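Local coordinates for cysteine synthase 3 (PDB 6KR5) that catalyses the pyridoxal-phosphate-dependent conversion of O-acetyl-L-serine and sulfide to L-cysteine and acetate, the closing step of cysteine synthesis, at the interface of chains A and B. Coordinates in Å, arbitrary orientation; residue numbers count along the deposited sequence, not the author numbering. Chains: chain A/B, Cysteine synthase 3.

Four patches sample a two-fold symmetric interface between two copies of the enzyme. Contacts 1 and 3 are related with the chains exchanged: residues 10-12 of one chain meet A:Asp179 in contact 1 and B:Asp179 in contact 3, at the end of helix 169-179, and their C-alpha centres lie about 19 Å apart. Contacts 2 and 4, about 10 Å apart, share B:Met276 and B:Tyr319 and both use helix 114-122 of chain A. Contact 1 lies about 27 and 30 Å from contacts 2 and 4, contact 3 about 20 and 26 Å, so the N-terminal segments and the helix 114-122 region pack at separate places in the probable dimer.

Contact 1: the interface of chains A and B. Residues chain A 23, 174-175, 178-179; chain B 9-12.
B:Pro9 forms the apolar centre of this patch, its ring laid against one side of helix 169-179 of chain A. B:Pro9 CG lies 3.8 Å from CG of A:Glu175, whose side chain crosses the ring at about a right angle, and the amide of A:Asn174 approaches the same corner. A:Glu178 crosses the proline obliquely and then meets B:Lys11 nearly perpendicularly: CB of A:Glu178 is 3.6 Å from CD of B:Lys11. Bends at chi2 (-60°) and chi3 (-66°) fold the lysine over this helix turn instead of sending it straight outward. The ammonium NZ of B:Lys11 consequently hydrogen-bonds the main-chain O of A:Glu178 at 3.1 Å, from above the carbonyl plane. The carboxylate OE1 of A:Glu178 is 4.7 Å from B:Lys11 NZ, so any attraction there is probably longer-range.

At the polar rim, A:Asp179 OD1 accepts the backbone N-H of B:Lys11 at 2.8 Å, again from above the carboxylate plane; the angle of 126° at H makes the bond markedly bent. The other oxygen, OD2, binds two waters, which continue to B:Arg10 N and B:Arg12 O. On chain A, the N-H of A:Gly23 donates to A:Glu175 OE2 at 2.8 Å, tethering the extended glutamate beside the proline. The site thus joins the N-terminal arm of one subunit to the C-terminal turns of helix 169-179 in the other.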
loop_
_atom_site.group_PDB
_atom_site.type_symbol
_atom_site.label_atom_id
_atom_site.label_comp_id
_atom_site.label_asym_id
_atom_site.label_seq_id
_atom_site.Cartn_x
_atom_site.Cartn_y
_atom_site.Cartn_z
ATOM N N GLY A 23 6.725 -8.792 8.345
ATOM C CA GLY A 23 5.550 -9.404 8.956
ATOM C C GLY A 23 4.329 -9.328 8.069
ATOM O O GLY A 23 3.233 -9.000 8.539
ATOM N N ASN A 174 11.360 -16.745 7.970
ATOM C CA ASN A 174 10.819 -17.093 9.278
ATOM C C ASN A 174 9.322 -16.849 9.320
ATOM O O ASN A 174 8.573 -17.635 9.912
ATOM C CB ASN A 174 11.506 -16.303 10.386
ATOM C CG ASN A 174 11.002 -16.698 11.759
ATOM O OD1 ASN A 174 11.072 -17.870 12.135
ATOM N ND2 ASN A 174 10.468 -15.737 12.503
ATOM N N GLU A 175 8.870 -15.767 8.689
ATOM C CA GLU A 175 7.438 -15.500 8.621
ATOM C C GLU A 175 6.709 -16.630 7.901
ATOM O O GLU A 175 5.650 -17.082 8.345
ATOM C CB GLU A 175 7.197 -14.163 7.917
ATOM C CG GLU A 175 7.669 -12.946 8.714
ATOM C CD GLU A 175 7.826 -11.709 7.864
ATOM O OE1 GLU A 175 7.094 -11.584 6.856
ATOM O OE2 GLU A 175 8.670 -10.853 8.210
ATOM N N GLU A 178 6.745 -19.726 10.257
ATOM C CA GLU A 178 5.804 -19.648 11.371
ATOM C C GLU A 178 4.359 -19.650 10.886
ATOM O O GLU A 178 3.512 -20.354 11.448
ATOM C CB GLU A 178 6.088 -18.409 12.220
ATOM C CG GLU A 178 7.446 -18.433 12.883
ATOM C CD GLU A 178 7.475 -17.672 14.184
ATOM O OE1 GLU A 178 6.429 -17.112 14.576
ATOM O OE2 GLU A 178 8.549 -17.639 14.817
ATOM N N ASP A 179 4.047 -18.861 9.850
ATOM C CA ASP A 179 2.659 -18.769 9.404
ATOM C C ASP A 179 2.134 -20.110 8.896
ATOM O O ASP A 179 0.952 -20.418 9.087
ATOM C CB ASP A 179 2.512 -17.695 8.320
ATOM C CG ASP A 179 2.686 -16.272 8.850
ATOM O OD1 ASP A 179 2.751 -16.069 10.086
ATOM O OD2 ASP A 179 2.763 -15.343 8.010
ATOM N N PRO B 9 6.088 -12.084 12.661
ATOM C CA PRO B 9 5.104 -12.822 11.862
ATOM C C PRO B 9 3.695 -12.633 12.398
ATOM O O PRO B 9 3.480 -12.506 13.604
ATOM C CB PRO B 9 5.557 -14.275 11.998
ATOM C CG PRO B 9 7.024 -14.187 12.256
ATOM C CD PRO B 9 7.176 -12.963 13.124
ATOM N N ARG B 10 2.730 -12.571 11.476
ATOM C CA ARG B 10 1.333 -12.434 11.870
ATOM C C ARG B 10 0.796 -13.712 12.499
ATOM O O ARG B 10 -0.224 -13.662 13.196
ATOM C CB ARG B 10 0.479 -12.031 10.662
ATOM C CG ARG B 10 0.336 -10.504 10.447
ATOM C CD ARG B 10 -0.540 -9.836 11.522
ATOM N NE ARG B 10 -1.069 -8.535 11.103
ATOM C CZ ARG B 10 -1.894 -7.783 11.832
ATOM N NH1 ARG B 10 -2.292 -8.190 13.031
ATOM N NH2 ARG B 10 -2.324 -6.618 11.365
ATOM N N LYS B 11 1.468 -14.844 12.285
ATOM C CA LYS B 11 1.053 -16.138 12.826
ATOM C C LYS B 11 -0.398 -16.442 12.455
ATOM O O LYS B 11 -1.254 -16.705 13.304
ATOM C CB LYS B 11 1.261 -16.195 14.341
ATOM C CG LYS B 11 2.689 -16.494 14.756
ATOM C CD LYS B 11 3.165 -17.841 14.223
ATOM C CE LYS B 11 2.395 -19.000 14.835
ATOM N NZ LYS B 11 3.027 -20.310 14.515
ATOM N N ARG B 12 -0.657 -16.409 11.153
ATOM C CA ARG B 12 -1.993 -16.651 10.645
ATOM C C ARG B 12 -1.907 -16.912 9.151
ATOM O O ARG B 12 -1.046 -16.358 8.463
ATOM C CB ARG B 12 -2.913 -15.450 10.927
ATOM C CG ARG B 12 -4.352 -15.620 10.504
ATOM C CD ARG B 12 -5.215 -14.473 11.008
ATOM N NE ARG B 12 -6.511 -14.492 10.352
ATOM C CZ ARG B 12 -7.423 -13.533 10.435
ATOM N NH1 ARG B 12 -7.201 -12.445 11.164
ATOM N NH2 ARG B 12 -8.568 -13.672 9.784
HETATM O O HOH W 1 0.256 -14.115 7.652
HETATM O O HOH W 2 3.687 -12.902 8.691
#

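Contact 2: the interface of chains A and B. Residues chain A 54, 95, 98-99, 122-123; chain B 270-271, 274, 276, 319.
From CB, the side chain of A:Phe123 leaves with CG anti to the carbonyl carbon (chi1 -83°) and turns its ring towards chain B. CG, CD1 and CD2 all look onto the same methyl, CG2 of B:Val270, which stands over the centre of the A:Phe123 ring at 3.6 Å from the centroid in a CH-pi contact. Further along, CE2 keeps to this methyl, while A:Phe123 CE1 turns to B:Gly274 and lies 3.4 Å from its carbonyl O. At the tip, A:Phe123 CZ is 3.7 Å from B:Val270 CG2.

The valine uses both branches: CG2, anti to its backbone N, covers the phenyl face, and CG1, in the crowded position between N and the carbonyl carbon, packs on the main-chain O of A:Ala122. The methyl CB of A:Ala122 in turn meets CD1 of the B:Tyr319 ring at 3.6 Å. Beyond them, the bent A:Met54 crosses the extended B:Met276 at about a right angle, CE to SD 3.8 Å. No direct polar bond crosses; instead water joins A:Gln95 OE1 to B:Gly274 O, and two further waters connect B:Lys271 O with A:Ala98 O and A:Phe123 O.

This mainly apolar seam, with water-mediated links, probably helps hold the two subunits of the enzyme together.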
loop_
_atom_site.group_PDB
_atom_site.type_symbol
_atom_site.label_atom_id
_atom_site.label_comp_id
_atom_site.label_asym_id
_atom_site.label_seq_id
_atom_site.Cartn_x
_atom_site.Cartn_y
_atom_site.Cartn_z
ATOM N N MET A 54 6.059 1.070 2.085
ATOM C CA MET A 54 6.105 1.594 0.726
ATOM C C MET A 54 5.823 0.509 -0.303
ATOM O O MET A 54 6.215 0.638 -1.468
ATOM C CB MET A 54 7.437 2.301 0.454
ATOM C CG MET A 54 7.451 3.757 0.952
ATOM S SD MET A 54 6.023 4.733 0.435
ATOM C CE MET A 54 6.271 4.744 -1.336
ATOM N N GLN A 95 13.222 5.421 1.711
ATOM C CA GLN A 95 12.453 5.353 2.946
ATOM C C GLN A 95 13.369 5.170 4.151
ATOM O O GLN A 95 13.256 5.900 5.146
ATOM C CB GLN A 95 11.433 4.218 2.853
ATOM C CG GLN A 95 10.739 3.896 4.165
ATOM C CD GLN A 95 9.722 2.789 4.024
ATOM O OE1 GLN A 95 8.520 3.034 4.069
ATOM N NE2 GLN A 95 10.198 1.563 3.827
ATOM N N ALA A 98 15.617 8.354 4.815
ATOM C CA ALA A 98 14.901 9.472 5.419
ATOM C C ALA A 98 14.781 9.308 6.928
ATOM O O ALA A 98 14.910 10.286 7.673
ATOM C CB ALA A 98 13.514 9.614 4.787
ATOM N N VAL A 99 14.542 8.081 7.400
ATOM C CA VAL A 99 14.332 7.856 8.829
ATOM C C VAL A 99 15.657 7.763 9.576
ATOM O O VAL A 99 15.803 8.328 10.667
ATOM C CB VAL A 99 13.477 6.596 9.051
ATOM C CG1 VAL A 99 13.318 6.324 10.537
ATOM C CG2 VAL A 99 12.123 6.757 8.395
ATOM N N ALA A 122 10.278 12.938 -3.078
ATOM C CA ALA A 122 9.422 13.226 -1.931
ATOM C C ALA A 122 10.072 12.786 -0.625
ATOM O O ALA A 122 9.869 13.416 0.418
ATOM C CB ALA A 122 8.061 12.552 -2.113
ATOM N N PHE A 123 10.872 11.725 -0.664
ATOM C CA PHE A 123 11.584 11.245 0.510
ATOM C C PHE A 123 12.873 12.015 0.780
ATOM O O PHE A 123 13.625 11.643 1.686
ATOM C CB PHE A 123 11.872 9.749 0.354
ATOM C CG PHE A 123 10.707 8.860 0.751
ATOM C CD1 PHE A 123 10.566 8.429 2.055
ATOM C CD2 PHE A 123 9.761 8.468 -0.188
ATOM C CE1 PHE A 123 9.494 7.614 2.432
ATOM C CE2 PHE A 123 8.689 7.661 0.179
ATOM C CZ PHE A 123 8.559 7.232 1.488
ATOM N N VAL B 270 6.391 13.139 4.748
ATOM C CA VAL B 270 7.165 12.124 4.045
ATOM C C VAL B 270 8.657 12.461 4.093
ATOM O O VAL B 270 9.491 11.562 4.258
ATOM C CB VAL B 270 6.627 11.906 2.610
ATOM C CG1 VAL B 270 6.722 13.148 1.786
ATOM C CG2 VAL B 270 7.348 10.732 1.921
ATOM N N LYS B 271 9.024 13.744 4.042
ATOM C CA LYS B 271 10.446 14.086 4.039
ATOM C C LYS B 271 11.088 13.862 5.403
ATOM O O LYS B 271 12.240 13.409 5.483
ATOM C CB LYS B 271 10.649 15.535 3.605
ATOM C CG LYS B 271 12.121 15.883 3.356
ATOM C CD LYS B 271 12.274 17.290 2.790
ATOM C CE LYS B 271 13.741 17.656 2.650
ATOM N NZ LYS B 271 13.943 19.046 2.159
ATOM N N GLY B 274 9.324 10.071 6.862
ATOM C CA GLY B 274 9.358 8.926 5.980
ATOM C C GLY B 274 8.042 8.210 5.795
ATOM O O GLY B 274 8.038 7.038 5.411
ATOM N N MET B 276 4.598 8.312 3.670
ATOM C CA MET B 276 4.032 8.929 2.468
ATOM C C MET B 276 2.519 8.854 2.554
ATOM O O MET B 276 1.893 7.927 2.048
ATOM C CB MET B 276 4.546 8.259 1.201
ATOM C CG MET B 276 4.159 9.039 -0.047
ATOM S SD MET B 276 4.880 8.289 -1.525
ATOM C CE MET B 276 4.469 9.471 -2.796
ATOM N N TYR B 319 3.555 16.328 -5.023
ATOM C CA TYR B 319 4.989 16.116 -4.897
ATOM C C TYR B 319 5.788 16.787 -6.001
ATOM O O TYR B 319 6.985 16.511 -6.144
ATOM C CB TYR B 319 5.284 14.628 -4.858
ATOM C CG TYR B 319 4.591 13.952 -3.716
ATOM C CD1 TYR B 319 4.897 14.285 -2.407
ATOM C CD2 TYR B 319 3.605 13.008 -3.945
ATOM C CE1 TYR B 319 4.280 13.676 -1.358
ATOM C CE2 TYR B 319 2.978 12.396 -2.905
ATOM C CZ TYR B 319 3.313 12.728 -1.615
ATOM O OH TYR B 319 2.697 12.097 -0.573
HETATM O O HOH W 3 6.804 4.989 4.204
HETATM O O HOH W 4 14.556 13.214 7.001
HETATM O O HOH W 5 14.469 13.074 3.819
#

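Contact 3: the interface of chains A and B. Residues chain A 10-13; chain B 26, 28, 45, 179-180.
Apolar packing is concentrated on A:Ile13, which has 93 Å² of its surface hidden by chain B. CG1 is anti to the carbonyl carbon (chi1 -58°) and CG2 anti to the backbone N, so the two branches reach different neighbours. The CG1 branch carries CD1 alongside B:Leu26, the two side chains pointing the same way; A:Ile13 CD1 to B:Leu26 CD2 is 3.5 Å, a tight fit. The same CD1 meets CD1 of B:Leu45, which crosses it at about a right angle. The methyl CG2 of A:Ile13 packs on the aliphatic part of B:Glu28, 3.7 Å from B:Glu28 CG.

Main-chain pairing accompanies this packing: A:Ile13 and B:Leu26 form a parallel beta bridge across the chains, bringing strand 13-14 beside strand 26-28.

Direct hydrogen bonding involves B:Asp179, whose OD1 accepts the N-H of A:Lys11 at 2.8 Å. The donor comes from above the carboxylate plane and the angle at H is 120°, a strongly bent bond. The side chain of A:Lys11 takes little part, with 7 Å² hidden.

Water contacts occupy the other oxygen of the aspartate. Water 6 links B:Asp179 OD2 to A:Arg10 N, 2.9 Å from that backbone nitrogen. Water 7 joins B:Asp179 OD2, the carbonyl O of A:Arg12 and the backbone N of B:Leu26, the last at 2.8 Å.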
loop_
_atom_site.group_PDB
_atom_site.type_symbol
_atom_site.label_atom_id
_atom_site.label_comp_id
_atom_site.label_asym_id
_atom_site.label_seq_id
_atom_site.Cartn_x
_atom_site.Cartn_y
_atom_site.Cartn_z
ATOM N N ARG A 10 -2.474 -4.787 16.154
ATOM C CA ARG A 10 -1.060 -5.129 16.230
ATOM C C ARG A 10 -0.541 -5.150 17.666
ATOM O O ARG A 10 0.509 -5.756 17.915
ATOM C CB ARG A 10 -0.248 -4.153 15.373
ATOM C CG ARG A 10 -0.243 -4.503 13.877
ATOM C CD ARG A 10 0.375 -5.891 13.648
ATOM N NE ARG A 10 1.025 -6.028 12.345
ATOM C CZ ARG A 10 1.862 -7.010 12.012
ATOM N NH1 ARG A 10 2.176 -7.965 12.885
ATOM N NH2 ARG A 10 2.398 -7.038 10.794
ATOM N N LYS A 11 -1.261 -4.527 18.605
ATOM C CA LYS A 11 -0.883 -4.392 20.020
ATOM C C LYS A 11 0.570 -3.933 20.151
ATOM O O LYS A 11 1.415 -4.549 20.810
ATOM C CB LYS A 11 -1.150 -5.676 20.816
ATOM C CG LYS A 11 -0.933 -5.479 22.337
ATOM C CD LYS A 11 -1.843 -6.330 23.224
ATOM C CE LYS A 11 -2.545 -5.465 24.284
ATOM N NZ LYS A 11 -1.754 -5.270 25.539
ATOM N N ARG A 12 0.842 -2.804 19.509
ATOM C CA ARG A 12 2.184 -2.257 19.479
ATOM C C ARG A 12 2.086 -0.791 19.100
ATOM O O ARG A 12 1.219 -0.416 18.311
ATOM C CB ARG A 12 3.051 -3.011 18.470
ATOM C CG ARG A 12 4.496 -2.683 18.561
ATOM C CD ARG A 12 5.310 -3.565 17.641
ATOM N NE ARG A 12 6.597 -2.936 17.419
ATOM C CZ ARG A 12 7.512 -3.360 16.563
ATOM N NH1 ARG A 12 7.294 -4.443 15.832
ATOM N NH2 ARG A 12 8.647 -2.693 16.450
ATOM N N ILE A 13 2.954 0.032 19.677
ATOM C CA ILE A 13 3.200 1.384 19.191
ATOM C C ILE A 13 4.557 1.342 18.503
ATOM O O ILE A 13 5.590 1.124 19.151
ATOM C CB ILE A 13 3.168 2.430 20.317
ATOM C CG1 ILE A 13 1.818 2.393 21.040
ATOM C CG2 ILE A 13 3.406 3.829 19.752
ATOM C CD1 ILE A 13 0.711 2.965 20.247
ATOM N N LEU B 26 -0.119 1.732 14.378
ATOM C CA LEU B 26 -0.115 3.026 15.052
ATOM C C LEU B 26 1.345 3.390 15.318
ATOM O O LEU B 26 2.052 2.639 16.000
ATOM C CB LEU B 26 -0.921 2.956 16.347
ATOM C CG LEU B 26 -1.174 4.253 17.100
ATOM C CD1 LEU B 26 -1.888 5.270 16.236
ATOM C CD2 LEU B 26 -2.002 3.950 18.339
ATOM N N GLU B 28 4.585 6.352 15.993
ATOM C CA GLU B 28 4.987 7.647 16.537
ATOM C C GLU B 28 5.507 8.577 15.446
ATOM O O GLU B 28 6.325 8.173 14.609
ATOM C CB GLU B 28 6.088 7.468 17.581
ATOM C CG GLU B 28 5.720 6.608 18.782
ATOM C CD GLU B 28 6.921 6.320 19.684
ATOM O OE1 GLU B 28 8.075 6.473 19.231
ATOM O OE2 GLU B 28 6.699 5.934 20.855
ATOM N N LEU B 45 0.618 10.218 17.598
ATOM C CA LEU B 45 0.639 8.921 16.937
ATOM C C LEU B 45 -0.247 8.967 15.707
ATOM O O LEU B 45 -1.331 9.560 15.749
ATOM C CB LEU B 45 0.144 7.814 17.872
ATOM C CG LEU B 45 0.758 7.803 19.267
ATOM C CD1 LEU B 45 0.080 6.699 20.089
ATOM C CD2 LEU B 45 2.268 7.600 19.177
ATOM N N ASP B 179 -3.936 -0.712 21.183
ATOM C CA ASP B 179 -2.558 -0.325 20.895
ATOM C C ASP B 179 -2.043 0.717 21.889
ATOM O O ASP B 179 -0.861 0.695 22.255
ATOM C CB ASP B 179 -2.436 0.190 19.456
ATOM C CG ASP B 179 -2.582 -0.915 18.422
ATOM O OD1 ASP B 179 -2.571 -2.106 18.797
ATOM O OD2 ASP B 179 -2.697 -0.591 17.224
ATOM N N THR B 180 -2.905 1.644 22.334
ATOM C CA THR B 180 -2.475 2.657 23.296
ATOM C C THR B 180 -2.685 2.229 24.740
ATOM O O THR B 180 -2.421 3.027 25.638
ATOM C CB THR B 180 -3.187 4.007 23.076
ATOM O OG1 THR B 180 -4.586 3.882 23.370
ATOM C CG2 THR B 180 -2.993 4.519 21.642
HETATM O O HOH W 6 -3.602 -2.256 15.249
HETATM O O HOH W 7 -0.140 -0.599 16.010
#

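Contact 4: the interface of chains A and B. Residues chain A 115, 118-119, 312; chain B 276, 311, 314, 319.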
loop_
_atom_site.group_PDB
_atom_site.type_symbol
_atom_site.label_atom_id
_atom_site.label_comp_id
_atom_site.label_asym_id
_atom_site.label_seq_id
_atom_site.Cartn_x
_atom_site.Cartn_y
_atom_site.Cartn_z
ATOM N N GLU A 115 6.910 10.247 -12.371
ATOM C CA GLU A 115 6.310 9.466 -11.290
ATOM C C GLU A 115 7.348 8.602 -10.583
ATOM O O GLU A 115 7.315 8.455 -9.355
ATOM C CB GLU A 115 5.175 8.602 -11.836
ATOM N N MET A 118 9.395 11.071 -8.730
ATOM C CA MET A 118 8.553 11.834 -7.813
ATOM C C MET A 118 8.533 11.211 -6.425
ATOM O O MET A 118 8.745 11.901 -5.420
ATOM C CB MET A 118 7.137 11.926 -8.387
ATOM C CG MET A 118 6.189 12.831 -7.645
ATOM S SD MET A 118 4.585 12.919 -8.477
ATOM C CE MET A 118 5.033 13.894 -9.913
ATOM N N ILE A 119 8.280 9.902 -6.348
ATOM C CA ILE A 119 8.231 9.243 -5.047
ATOM C C ILE A 119 9.562 9.391 -4.330
ATOM O O ILE A 119 9.614 9.699 -3.134
ATOM C CB ILE A 119 7.843 7.762 -5.204
ATOM C CG1 ILE A 119 6.437 7.630 -5.786
ATOM C CG2 ILE A 119 7.920 7.050 -3.865
ATOM C CD1 ILE A 119 5.950 6.188 -5.851
ATOM N N ARG A 312 1.092 0.303 -8.688
ATOM C CA ARG A 312 2.337 0.916 -9.108
ATOM C C ARG A 312 2.523 0.870 -10.619
ATOM O O ARG A 312 3.483 1.464 -11.124
ATOM C CB ARG A 312 3.490 0.214 -8.385
ATOM C CG ARG A 312 4.828 0.950 -8.417
ATOM C CD ARG A 312 5.642 0.629 -7.184
ATOM N NE ARG A 312 5.100 1.300 -6.009
ATOM C CZ ARG A 312 5.541 1.103 -4.772
ATOM N NH1 ARG A 312 6.540 0.250 -4.551
ATOM N NH2 ARG A 312 4.983 1.757 -3.761
ATOM N N MET B 276 4.598 8.312 3.670
ATOM C CA MET B 276 4.032 8.929 2.468
ATOM C C MET B 276 2.519 8.854 2.554
ATOM O O MET B 276 1.893 7.927 2.048
ATOM C CB MET B 276 4.546 8.259 1.201
ATOM C CG MET B 276 4.159 9.039 -0.047
ATOM S SD MET B 276 4.880 8.289 -1.525
ATOM C CE MET B 276 4.469 9.471 -2.796
ATOM N N GLU B 311 0.977 7.863 -2.663
ATOM C CA GLU B 311 1.171 7.293 -3.992
ATOM C C GLU B 311 -0.085 7.423 -4.844
ATOM O O GLU B 311 0.000 7.506 -6.074
ATOM C CB GLU B 311 1.592 5.825 -3.879
ATOM C CG GLU B 311 1.905 5.182 -5.230
ATOM C CD GLU B 311 2.471 3.779 -5.121
ATOM O OE1 GLU B 311 2.507 3.223 -4.003
ATOM O OE2 GLU B 311 2.881 3.239 -6.169
ATOM N N LEU B 314 0.085 10.857 -7.059
ATOM C CA LEU B 314 1.220 11.230 -7.902
ATOM C C LEU B 314 0.782 11.958 -9.163
ATOM O O LEU B 314 1.586 12.685 -9.758
ATOM C CB LEU B 314 2.022 9.989 -8.277
ATOM C CG LEU B 314 2.639 9.228 -7.114
ATOM C CD1 LEU B 314 3.309 7.968 -7.650
ATOM C CD2 LEU B 314 3.632 10.095 -6.370
ATOM N N TYR B 319 3.555 16.328 -5.023
ATOM C CA TYR B 319 4.989 16.116 -4.897
ATOM C C TYR B 319 5.788 16.787 -6.001
ATOM O O TYR B 319 6.985 16.511 -6.144
ATOM C CB TYR B 319 5.284 14.628 -4.858
ATOM C CG TYR B 319 4.591 13.952 -3.716
ATOM C CD1 TYR B 319 4.897 14.285 -2.407
ATOM C CD2 TYR B 319 3.605 13.008 -3.945
ATOM C CE1 TYR B 319 4.280 13.676 -1.358
ATOM C CE2 TYR B 319 2.978 12.396 -2.905
ATOM C CZ TYR B 319 3.313 12.728 -1.615
ATOM O OH TYR B 319 2.697 12.097 -0.573
#
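A two-pronged salt bridge joins A:Arg312 to B:Glu311. The guanidinium offers its side edge: A:Arg312 NE donates to B:Glu311 OE2 at 3.0 Å, and A:Arg312 NH2 to B:Glu311 OE1 at 2.9 Å. Both bonds are nearly straight, 173° and 163° at H. The carboxylate oxygens lie in or close to the guanidinium plane, and the donors stand above the carboxylate plane, in keeping with a 30° turn between the two flat groups. Such paired gripping should restrict rotation of both groups and would be expected to favour a charged carboxylate.

Beside this bridge, B:Leu314 supplies the apolar first shell. B:Leu314 CD1 is 3.7 Å from CG1 of A:Ile119, the side chains crossing at about a right angle, while CD2 lies 3.7 Å from SD of A:Met118. This methionine and the leucine slide past each other in opposite directions. A:Met118 SD also comes 3.3 Å from the main-chain O of B:Leu314, and A:Met118 CG packs against CB of B:Tyr319 at 3.4 Å. The methyl CE of B:Met276 adds a looser contact with A:Ile119 CG1.

Torsions set these positions. A:Arg312 bends at chi3 to present its NE edge, whereas B:Glu311 is extended with CG anti to its backbone N. A:Met118 runs outward until it turns at its tip.

In the fold, helix 114-122 of chain A faces the region at and just after the 3-10 helix 310-313 of chain B, and the salt bridge links the two equivalent 3-10 helices across the interface.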